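Local coordinates for putative uncharacterized protein tcp24 (Actinoplanes teichomyceticus, PDB 4Q38), which probably transfers a long fatty acyl chain from acyl-CoA to an amino sugar of the teicoplanin glycopeptide antibiotic, at residues A[287-298]-A[318-329]. Residues are numbered along the deposited sequence; the frame is centred on the assembly and turned at random.
Sequences ADGDSSILEFVF and VIAHLKAGRHWH. With COA (coenzyme A), chain D.
Asp290, near the N-terminal end of helix 290-298, spends its two carboxylate oxygens quite differently on the chain that follows helix 313-323. OD1 accepts a nearly straight bond (165°) from the backbone N of Trp328 at 2.7 Å, whereas OD2 lies at the edge of the His327 ring, 2.9 Å from CD2, with a methyl of Leu322 beside it. The same imidazole carries Ala287 CB over one face as a CH-pi contact, and its ND1 is bonded to the carbonyl of Pro284, which helps fix the ring's rotation. Next door Gly289 brings its CA within 3.2 Å of Trp328 O.

Trp328 is held from a second direction: NE1 reaches back in the indole plane to a lone pair of Val318 O, 3.2 Å away, an oxygen that also takes the helical bond from Leu322 N. Over the five-membered ring sits Ile293 CD1, placed there with CG1 anti to the backbone N (chi1 -161°).

In this GNAT-like C-terminal domain helix 290-298 and the 318-323 part of helix 313-323 run roughly antiparallel (153°), and Val318 is a knob in a hole formed by Ile293, Leu294, Val297 and Phe298. Its CG2 meets Ile293 CD1 tip to tip at 3.7 Å, while CG1 touches the Phe298 ring at its edge. Leu294 and Leu322 extend the apolar seam, their methyl ends meeting tip to tip.

The last turn of helix 290-298 also faces coenzyme A: Phe296 O accepts a bond from adenine N6A at 3.0 Å, and the Phe296 ring lies with one face under C2P of the pantetheine arm.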
ATOM      1  N   ALA A 287      -6.836 -13.529  18.368  1.00 47.22           N
ATOM      2  CA  ALA A 287      -7.148 -13.839  16.972  1.00 46.97           C
ATOM      3  C   ALA A 287      -6.887 -12.681  15.992  1.00 48.88           C
ATOM      4  O   ALA A 287      -7.259 -12.769  14.818  1.00 47.01           O
ATOM      5  CB  ALA A 287      -8.590 -14.318  16.852  1.00 47.72           C
ATOM      6  N   ASP A 288      -6.236 -11.616  16.469  1.00 49.82           N
ATOM      7  CA  ASP A 288      -6.012 -10.400  15.671  1.00 51.23           C
ATOM      8  C   ASP A 288      -5.194 -10.609  14.392  1.00 48.92           C
ATOM      9  O   ASP A 288      -5.366  -9.865  13.428  1.00 50.40           O
ATOM     10  CB  ASP A 288      -5.355  -9.294  16.512  1.00 54.55           C
ATOM     11  CG  ASP A 288      -6.239  -8.809  17.653  1.00 57.50           C
ATOM     12  OD1 ASP A 288      -7.396  -9.271  17.772  1.00 58.30           O
ATOM     13  OD2 ASP A 288      -5.768  -7.958  18.439  1.00 58.66           O
ATOM     14  N   GLY A 289      -4.314 -11.610  14.388  1.00 44.38           N
ATOM     15  CA  GLY A 289      -3.403 -11.841  13.264  1.00 39.52           C
ATOM     16  C   GLY A 289      -3.927 -12.758  12.177  1.00 36.87           C
ATOM     17  O   GLY A 289      -3.314 -12.886  11.116  1.00 35.37           O
ATOM     18  N   ASP A 290      -5.062 -13.398  12.435  1.00 35.28           N
ATOM     19  CA  ASP A 290      -5.674 -14.300  11.473  1.00 35.27           C
ATOM     20  C   ASP A 290      -6.065 -13.618  10.154  1.00 35.19           C
ATOM     21  O   ASP A 290      -5.811 -14.152   9.075  1.00 32.64           O
ATOM     22  CB  ASP A 290      -6.896 -14.985  12.094  1.00 36.00           C
ATOM     23  CG  ASP A 290      -6.522 -16.007  13.168  1.00 38.22           C
ATOM     24  OD1 ASP A 290      -5.323 -16.310  13.349  1.00 37.48           O
ATOM     25  OD2 ASP A 290      -7.441 -16.517  13.834  1.00 39.61           O
ATOM     26  N   SER A 291      -6.682 -12.446  10.245  1.00 35.80           N
ATOM     27  CA  SER A 291      -7.138 -11.736   9.049  1.00 38.00           C
ATOM     28  C   SER A 291      -5.955 -11.309   8.163  1.00 36.19           C
ATOM     29  O   SER A 291      -6.040 -11.365   6.942  1.00 34.23           O
ATOM     30  CB  SER A 291      -8.009 -10.535   9.431  1.00 39.53           C
ATOM     31  OG  SER A 291      -7.299  -9.649  10.275  1.00 44.72           O
ATOM     32  N   SER A 292      -4.847 -10.924   8.789  1.00 36.22           N
ATOM     33  CA  SER A 292      -3.653 -10.512   8.054  1.00 36.01           C
ATOM     34  C   SER A 292      -3.087 -11.647   7.197  1.00 33.78           C
ATOM     35  O   SER A 292      -2.915 -11.476   5.990  1.00 32.55           O
ATOM     36  CB  SER A 292      -2.585  -9.980   9.010  1.00 39.57           C
ATOM     37  OG  SER A 292      -1.446  -9.536   8.293  1.00 43.49           O
ATOM     38  N   ILE A 293      -2.819 -12.808   7.809  1.00 31.44           N
ATOM     39  CA  ILE A 293      -2.256 -13.934   7.060  1.00 30.85           C
ATOM     40  C   ILE A 293      -3.239 -14.416   5.980  1.00 29.72           C
ATOM     41  O   ILE A 293      -2.836 -14.831   4.898  1.00 30.05           O
ATOM     42  CB  ILE A 293      -1.734 -15.084   7.979  1.00 30.75           C
ATOM     43  CG1 ILE A 293      -0.758 -15.991   7.216  1.00 31.25           C
ATOM     44  CG2 ILE A 293      -2.881 -15.891   8.586  1.00 31.36           C
ATOM     45  CD1 ILE A 293       0.068 -16.909   8.109  1.00 31.06           C
ATOM     46  N   LEU A 294      -4.535 -14.323   6.265  1.00 30.61           N
ATOM     47  CA  LEU A 294      -5.543 -14.730   5.293  1.00 31.64           C
ATOM     48  C   LEU A 294      -5.556 -13.754   4.103  1.00 29.91           C
ATOM     49  O   LEU A 294      -5.665 -14.179   2.952  1.00 30.73           O
ATOM     50  CB  LEU A 294      -6.923 -14.853   5.955  1.00 32.07           C
ATOM     51  CG  LEU A 294      -7.137 -16.097   6.843  1.00 31.39           C
ATOM     52  CD1 LEU A 294      -8.365 -15.932   7.728  1.00 31.15           C
ATOM     53  CD2 LEU A 294      -7.231 -17.364   6.018  1.00 30.14           C
ATOM     54  N   GLU A 295      -5.408 -12.462   4.386  1.00 29.56           N
ATOM     55  CA  GLU A 295      -5.278 -11.451   3.314  1.00 30.29           C
ATOM     56  C   GLU A 295      -4.091 -11.779   2.417  1.00 30.76           C
ATOM     57  O   GLU A 295      -4.240 -11.936   1.202  1.00 30.59           O
ATOM     58  CB  GLU A 295      -5.160 -10.031   3.886  1.00 30.06           C
ATOM     59  CG  GLU A 295      -4.732  -8.947   2.890  1.00 32.10           C
ATOM     60  CD  GLU A 295      -5.775  -8.642   1.816  1.00 32.84           C
ATOM     61  OE1 GLU A 295      -6.968  -8.951   2.015  1.00 32.65           O
ATOM     62  OE2 GLU A 295      -5.399  -8.095   0.758  1.00 32.13           O
ATOM     63  N   PHE A 296      -2.914 -11.919   3.013  1.00 30.04           N
ATOM     64  CA  PHE A 296      -1.704 -12.082   2.211  1.00 29.90           C
ATOM     65  C   PHE A 296      -1.461 -13.444   1.574  1.00 30.74           C
ATOM     66  O   PHE A 296      -0.739 -13.542   0.572  1.00 30.96           O
ATOM     67  CB  PHE A 296      -0.484 -11.585   2.987  1.00 29.65           C
ATOM     68  CG  PHE A 296      -0.473 -10.102   3.160  1.00 28.53           C
ATOM     69  CD1 PHE A 296      -0.255  -9.265   2.057  1.00 29.41           C
ATOM     70  CD2 PHE A 296      -0.723  -9.532   4.398  1.00 28.19           C
ATOM     71  CE1 PHE A 296      -0.263  -7.884   2.197  1.00 27.56           C
ATOM     72  CE2 PHE A 296      -0.743  -8.151   4.546  1.00 29.25           C
ATOM     73  CZ  PHE A 296      -0.508  -7.327   3.442  1.00 29.71           C
ATOM     74  N   VAL A 297      -2.072 -14.484   2.129  1.00 30.71           N
ATOM     75  CA  VAL A 297      -1.950 -15.817   1.541  1.00 32.73           C
ATOM     76  C   VAL A 297      -3.069 -16.103   0.541  1.00 33.11           C
ATOM     77  O   VAL A 297      -2.835 -16.758  -0.466  1.00 36.07           O
ATOM     78  CB  VAL A 297      -1.853 -16.925   2.623  1.00 32.44           C
ATOM     79  CG1 VAL A 297      -1.856 -18.309   2.001  1.00 33.07           C
ATOM     80  CG2 VAL A 297      -0.575 -16.745   3.437  1.00 32.53           C
ATOM     81  N   PHE A 298      -4.273 -15.608   0.818  1.00 33.62           N
ATOM     82  CA  PHE A 298      -5.444 -15.928  -0.009  1.00 35.33           C
ATOM     83  C   PHE A 298      -6.208 -14.723  -0.564  1.00 36.30           C
ATOM     84  O   PHE A 298      -7.153 -14.910  -1.336  1.00 36.74           O
ATOM     85  CB  PHE A 298      -6.459 -16.748   0.797  1.00 36.49           C
ATOM     86  CG  PHE A 298      -5.914 -18.020   1.372  1.00 38.18           C
ATOM     87  CD1 PHE A 298      -5.685 -19.130   0.561  1.00 38.98           C
ATOM     88  CD2 PHE A 298      -5.667 -18.124   2.743  1.00 38.63           C
ATOM     89  CE1 PHE A 298      -5.202 -20.316   1.107  1.00 39.22           C
ATOM     90  CE2 PHE A 298      -5.181 -19.311   3.288  1.00 38.73           C
ATOM     91  CZ  PHE A 298      -4.953 -20.403   2.469  1.00 37.42           C
ATOM     92  N   VAL A 318      -1.733 -22.467   6.772  1.00 34.92           N
ATOM     93  CA  VAL A 318      -2.646 -21.466   7.326  1.00 33.52           C
ATOM     94  C   VAL A 318      -3.975 -22.109   7.729  1.00 33.92           C
ATOM     95  O   VAL A 318      -4.511 -21.818   8.801  1.00 34.46           O
ATOM     96  CB  VAL A 318      -2.905 -20.278   6.361  1.00 33.38           C
ATOM     97  CG1 VAL A 318      -3.918 -19.311   6.966  1.00 33.39           C
ATOM     98  CG2 VAL A 318      -1.609 -19.545   6.050  1.00 32.98           C
ATOM     99  N   ILE A 319      -4.492 -22.977   6.863  1.00 34.84           N
ATOM    100  CA  ILE A 319      -5.797 -23.612   7.085  1.00 38.48           C
ATOM    101  C   ILE A 319      -5.723 -24.695   8.169  1.00 38.35           C
ATOM    102  O   ILE A 319      -6.571 -24.737   9.065  1.00 41.43           O
ATOM    103  CB  ILE A 319      -6.394 -24.166   5.764  1.00 38.87           C
ATOM    104  CG1 ILE A 319      -6.669 -23.023   4.766  1.00 40.08           C
ATOM    105  CG2 ILE A 319      -7.655 -24.984   6.018  1.00 39.41           C
ATOM    106  CD1 ILE A 319      -7.511 -21.882   5.306  1.00 39.90           C
ATOM    107  N   ALA A 320      -4.707 -25.553   8.087  1.00 39.53           N
ATOM    108  CA  ALA A 320      -4.486 -26.591   9.107  1.00 40.52           C
ATOM    109  C   ALA A 320      -4.455 -25.986  10.513  1.00 40.88           C
ATOM    110  O   ALA A 320      -5.188 -26.421  11.397  1.00 41.02           O
ATOM    111  CB  ALA A 320      -3.208 -27.365   8.820  1.00 39.73           C
ATOM    112  N   HIS A 321      -3.623 -24.964  10.702  1.00 39.70           N
ATOM    113  CA  HIS A 321      -3.495 -24.267  11.984  1.00 38.81           C
ATOM    114  C   HIS A 321      -4.813 -23.723  12.485  1.00 39.73           C
ATOM    115  O   HIS A 321      -5.163 -23.898  13.663  1.00 38.96           O
ATOM    116  CB  HIS A 321      -2.467 -23.149  11.843  1.00 37.18           C
ATOM    117  CG  HIS A 321      -1.917 -22.629  13.150  1.00 37.24           C
ATOM    118  ND1 HIS A 321      -2.178 -21.389  13.604  1.00 37.15           N
ATOM    119  CD2 HIS A 321      -1.055 -23.211  14.077  1.00 37.38           C
ATOM    120  CE1 HIS A 321      -1.531 -21.192  14.772  1.00 36.78           C
ATOM    121  NE2 HIS A 321      -0.844 -22.308  15.060  1.00 37.52           N
ATOM    122  N   LEU A 322      -5.559 -23.061  11.598  1.00 38.54           N
ATOM    123  CA  LEU A 322      -6.859 -22.497  11.951  1.00 38.97           C
ATOM    124  C   LEU A 322      -7.909 -23.573  12.252  1.00 39.78           C
ATOM    125  O   LEU A 322      -8.683 -23.431  13.195  1.00 39.98           O
ATOM    126  CB  LEU A 322      -7.371 -21.549  10.856  1.00 37.49           C
ATOM    127  CG  LEU A 322      -6.668 -20.198  10.669  1.00 37.10           C
ATOM    128  CD1 LEU A 322      -7.043 -19.570   9.330  1.00 37.50           C
ATOM    129  CD2 LEU A 322      -6.973 -19.253  11.816  1.00 36.45           C
ATOM    130  N   LYS A 323      -7.940 -24.637  11.452  1.00 42.19           N
ATOM    131  CA  LYS A 323      -8.873 -25.745  11.694  1.00 45.93           C
ATOM    132  C   LYS A 323      -8.631 -26.402  13.055  1.00 47.82           C
ATOM    133  O   LYS A 323      -9.571 -26.881  13.687  1.00 49.08           O
ATOM    134  CB  LYS A 323      -8.802 -26.791  10.578  1.00 49.00           C
ATOM    135  CG  LYS A 323      -9.586 -26.415   9.329  1.00 52.29           C
ATOM    136  CD  LYS A 323      -9.658 -27.570   8.342  1.00 53.79           C
ATOM    137  CE  LYS A 323     -10.566 -27.229   7.170  1.00 56.62           C
ATOM    138  NZ  LYS A 323     -10.683 -28.354   6.201  1.00 58.47           N
ATOM    139  N   ALA A 324      -7.375 -26.396  13.505  1.00 45.92           N
ATOM    140  CA  ALA A 324      -6.995 -26.994  14.784  1.00 46.62           C
ATOM    141  C   ALA A 324      -7.380 -26.130  15.988  1.00 45.94           C
ATOM    142  O   ALA A 324      -7.119 -26.506  17.132  1.00 47.45           O
ATOM    143  CB  ALA A 324      -5.502 -27.313  14.803  1.00 46.62           C
ATOM    144  N   GLY A 325      -8.004 -24.983  15.729  1.00 42.54           N
ATOM    145  CA  GLY A 325      -8.438 -24.083  16.792  1.00 40.31           C
ATOM    146  C   GLY A 325      -7.347 -23.126  17.236  1.00 40.80           C
ATOM    147  O   GLY A 325      -7.450 -22.507  18.295  1.00 40.76           O
ATOM    148  N   ARG A 326      -6.307 -22.992  16.419  1.00 39.89           N
ATOM    149  CA  ARG A 326      -5.154 -22.169  16.773  1.00 40.49           C
ATOM    150  C   ARG A 326      -5.127 -20.858  15.973  1.00 39.91           C
ATOM    151  O   ARG A 326      -5.874 -20.709  15.006  1.00 38.75           O
ATOM    152  CB  ARG A 326      -3.867 -22.987  16.613  1.00 38.75           C
ATOM    153  CG  ARG A 326      -3.927 -24.320  17.359  1.00 38.23           C
ATOM    154  CD  ARG A 326      -2.777 -25.233  16.987  1.00 37.93           C
ATOM    155  NE  ARG A 326      -1.508 -24.683  17.452  1.00 35.98           N
ATOM    156  CZ  ARG A 326      -0.321 -25.157  17.106  1.00 36.35           C
ATOM    157  NH1 ARG A 326       0.779 -24.582  17.580  1.00 38.37           N
ATOM    158  NH2 ARG A 326      -0.230 -26.201  16.288  1.00 35.91           N
ATOM    159  N   HIS A 327      -4.286 -19.912  16.395  1.00 39.83           N
ATOM    160  CA  HIS A 327      -4.287 -18.554  15.831  1.00 39.23           C
ATOM    161  C   HIS A 327      -2.932 -18.091  15.372  1.00 38.41           C
ATOM    162  O   HIS A 327      -1.902 -18.451  15.958  1.00 36.67           O
ATOM    163  CB  HIS A 327      -4.870 -17.547  16.823  1.00 40.96           C
ATOM    164  CG  HIS A 327      -6.307 -17.829  17.206  1.00 44.28           C
ATOM    165  ND1 HIS A 327      -6.677 -18.123  18.469  1.00 46.42           N
ATOM    166  CD2 HIS A 327      -7.466 -17.877  16.436  1.00 44.29           C
ATOM    167  CE1 HIS A 327      -8.007 -18.341  18.508  1.00 47.13           C
ATOM    168  NE2 HIS A 327      -8.489 -18.194  17.264  1.00 46.16           N
ATOM    169  N   TRP A 328      -2.941 -17.281  14.315  1.00 35.83           N
ATOM    170  CA  TRP A 328      -1.736 -16.682  13.745  1.00 34.07           C
ATOM    171  C   TRP A 328      -1.549 -15.296  14.291  1.00 34.63           C
ATOM    172  O   TRP A 328      -2.527 -14.589  14.537  1.00 34.10           O
ATOM    173  CB  TRP A 328      -1.842 -16.636  12.229  1.00 32.72           C
ATOM    174  CG  TRP A 328      -1.855 -17.992  11.554  1.00 32.56           C
ATOM    175  CD1 TRP A 328      -2.942 -18.651  10.980  1.00 32.23           C
ATOM    176  CD2 TRP A 328      -0.714 -18.894  11.351  1.00 32.49           C
ATOM    177  NE1 TRP A 328      -2.558 -19.860  10.446  1.00 32.34           N
ATOM    178  CE2 TRP A 328      -1.235 -20.066  10.639  1.00 32.48           C
ATOM    179  CE3 TRP A 328       0.643 -18.845  11.671  1.00 32.52           C
ATOM    180  CZ2 TRP A 328      -0.416 -21.131  10.276  1.00 32.95           C
ATOM    181  CZ3 TRP A 328       1.453 -19.927  11.308  1.00 32.60           C
ATOM    182  CH2 TRP A 328       0.937 -21.041  10.624  1.00 32.16           C
ATOM    183  N   HIS A 329      -0.293 -14.887  14.481  1.00 33.35           N
ATOM    184  CA  HIS A 329       0.005 -13.595  15.090  1.00 32.54           C
ATOM    185  C   HIS A 329       0.989 -12.797  14.296  1.00 33.30           C
ATOM    186  O   HIS A 329       2.012 -13.321  13.841  1.00 30.94           O
ATOM    187  CB  HIS A 329       0.548 -13.775  16.508  1.00 34.17           C
ATOM    188  CG  HIS A 329      -0.250 -14.741  17.348  1.00 34.79           C
ATOM    189  ND1 HIS A 329      -1.553 -14.546  17.637  1.00 35.02           N
ATOM    190  CD2 HIS A 329       0.115 -15.944  17.957  1.00 35.98           C
ATOM    191  CE1 HIS A 329      -2.006 -15.573  18.388  1.00 36.36           C
ATOM    192  NE2 HIS A 329      -0.984 -16.427  18.585  1.00 36.19           N
TER
HETATM  193  N1A COA D 403       0.422 -17.378  -0.951  1.00 39.29           N
HETATM  194  C2A COA D 403       0.439 -18.700  -1.213  1.00 40.33           C
HETATM  195  N3A COA D 403       1.538 -19.467  -1.101  1.00 38.99           N
HETATM  196  C4A COA D 403       2.716 -18.918  -0.706  1.00 37.87           C
HETATM  197  C5A COA D 403       2.778 -17.477  -0.404  1.00 37.22           C
HETATM  198  C6A COA D 403       1.525 -16.703  -0.550  1.00 37.57           C
HETATM  199  N6A COA D 403       1.464 -15.374  -0.286  1.00 36.43           N
HETATM  200  N7A COA D 403       4.049 -17.221  -0.044  1.00 36.95           N
HETATM  201  C8A COA D 403       4.739 -18.382  -0.105  1.00 36.87           C
HETATM  202  N9A COA D 403       3.945 -19.391  -0.514  1.00 37.40           N
HETATM  203  C1B COA D 403       4.337 -20.810  -0.685  1.00 36.43           C
HETATM  204  C2B COA D 403       5.539 -21.006  -1.591  1.00 36.71           C
HETATM  205  O2B COA D 403       5.133 -21.124  -2.951  1.00 37.57           O
HETATM  206  C3B COA D 403       6.145 -22.276  -1.032  1.00 36.08           C
HETATM  207  O3B COA D 403       5.349 -23.383  -1.463  1.00 38.92           O
HETATM  208  P3B COA D 403       5.889 -24.909  -1.525  1.00 39.08           P
HETATM  209  O7A COA D 403       6.792 -24.901  -2.720  1.00 39.41           O
HETATM  210  O8A COA D 403       4.607 -25.690  -1.640  1.00 39.93           O
HETATM  211  O9A COA D 403       6.602 -25.143  -0.214  1.00 41.36           O
HETATM  212  C4B COA D 403       5.927 -22.110   0.469  1.00 35.19           C
HETATM  213  O4B COA D 403       4.736 -21.328   0.588  1.00 34.78           O
HETATM  214  C5B COA D 403       7.090 -21.442   1.207  1.00 32.34           C
HETATM  215  O5B COA D 403       7.284 -20.107   0.709  1.00 31.51           O
HETATM  216  P1A COA D 403       8.563 -19.213   1.078  1.00 29.12           P
HETATM  217  O1A COA D 403       9.777 -19.644   0.302  1.00 28.40           O
HETATM  218  O2A COA D 403       8.634 -19.153   2.581  1.00 28.45           O
HETATM  219  O3A COA D 403       8.098 -17.748   0.556  1.00 29.50           O
HETATM  220  P2A COA D 403       8.289 -17.172  -0.935  1.00 28.83           P
HETATM  221  O4A COA D 403       9.643 -16.523  -1.043  1.00 27.58           O
HETATM  222  O5A COA D 403       7.906 -18.195  -1.972  1.00 28.72           O
HETATM  223  O6A COA D 403       7.139 -16.043  -0.939  1.00 29.18           O
HETATM  224  CBP COA D 403       6.416 -13.731  -0.508  1.00 30.28           C
HETATM  225  CCP COA D 403       7.217 -14.939  -0.032  1.00 28.99           C
HETATM  226  CDP COA D 403       6.558 -12.687   0.589  1.00 29.03           C
HETATM  227  CEP COA D 403       7.023 -13.227  -1.802  1.00 29.27           C
HETATM  228  CAP COA D 403       4.931 -14.113  -0.717  1.00 29.57           C
HETATM  229  OAP COA D 403       4.411 -14.711   0.471  1.00 29.57           O
HETATM  230  C9P COA D 403       3.990 -12.992  -1.117  1.00 29.54           C
HETATM  231  O9P COA D 403       3.989 -12.567  -2.260  1.00 30.15           O
HETATM  232  N8P COA D 403       3.152 -12.529  -0.184  1.00 29.07           N
HETATM  233  C7P COA D 403       2.322 -11.354  -0.388  1.00 28.37           C
HETATM  234  C6P COA D 403       3.024 -10.093   0.114  1.00 29.01           C
HETATM  235  C5P COA D 403       3.222 -10.144   1.620  1.00 28.13           C
HETATM  236  O5P COA D 403       2.730 -11.049   2.286  1.00 26.79           O
HETATM  237  N4P COA D 403       3.969  -9.170   2.148  1.00 27.76           N
HETATM  238  C3P COA D 403       4.054  -8.944   3.588  1.00 29.20           C
HETATM  239  C2P COA D 403       2.835  -8.236   4.157  1.00 30.95           C
HETATM  240  S1P COA D 403       3.020  -7.996   5.956  1.00 35.24           S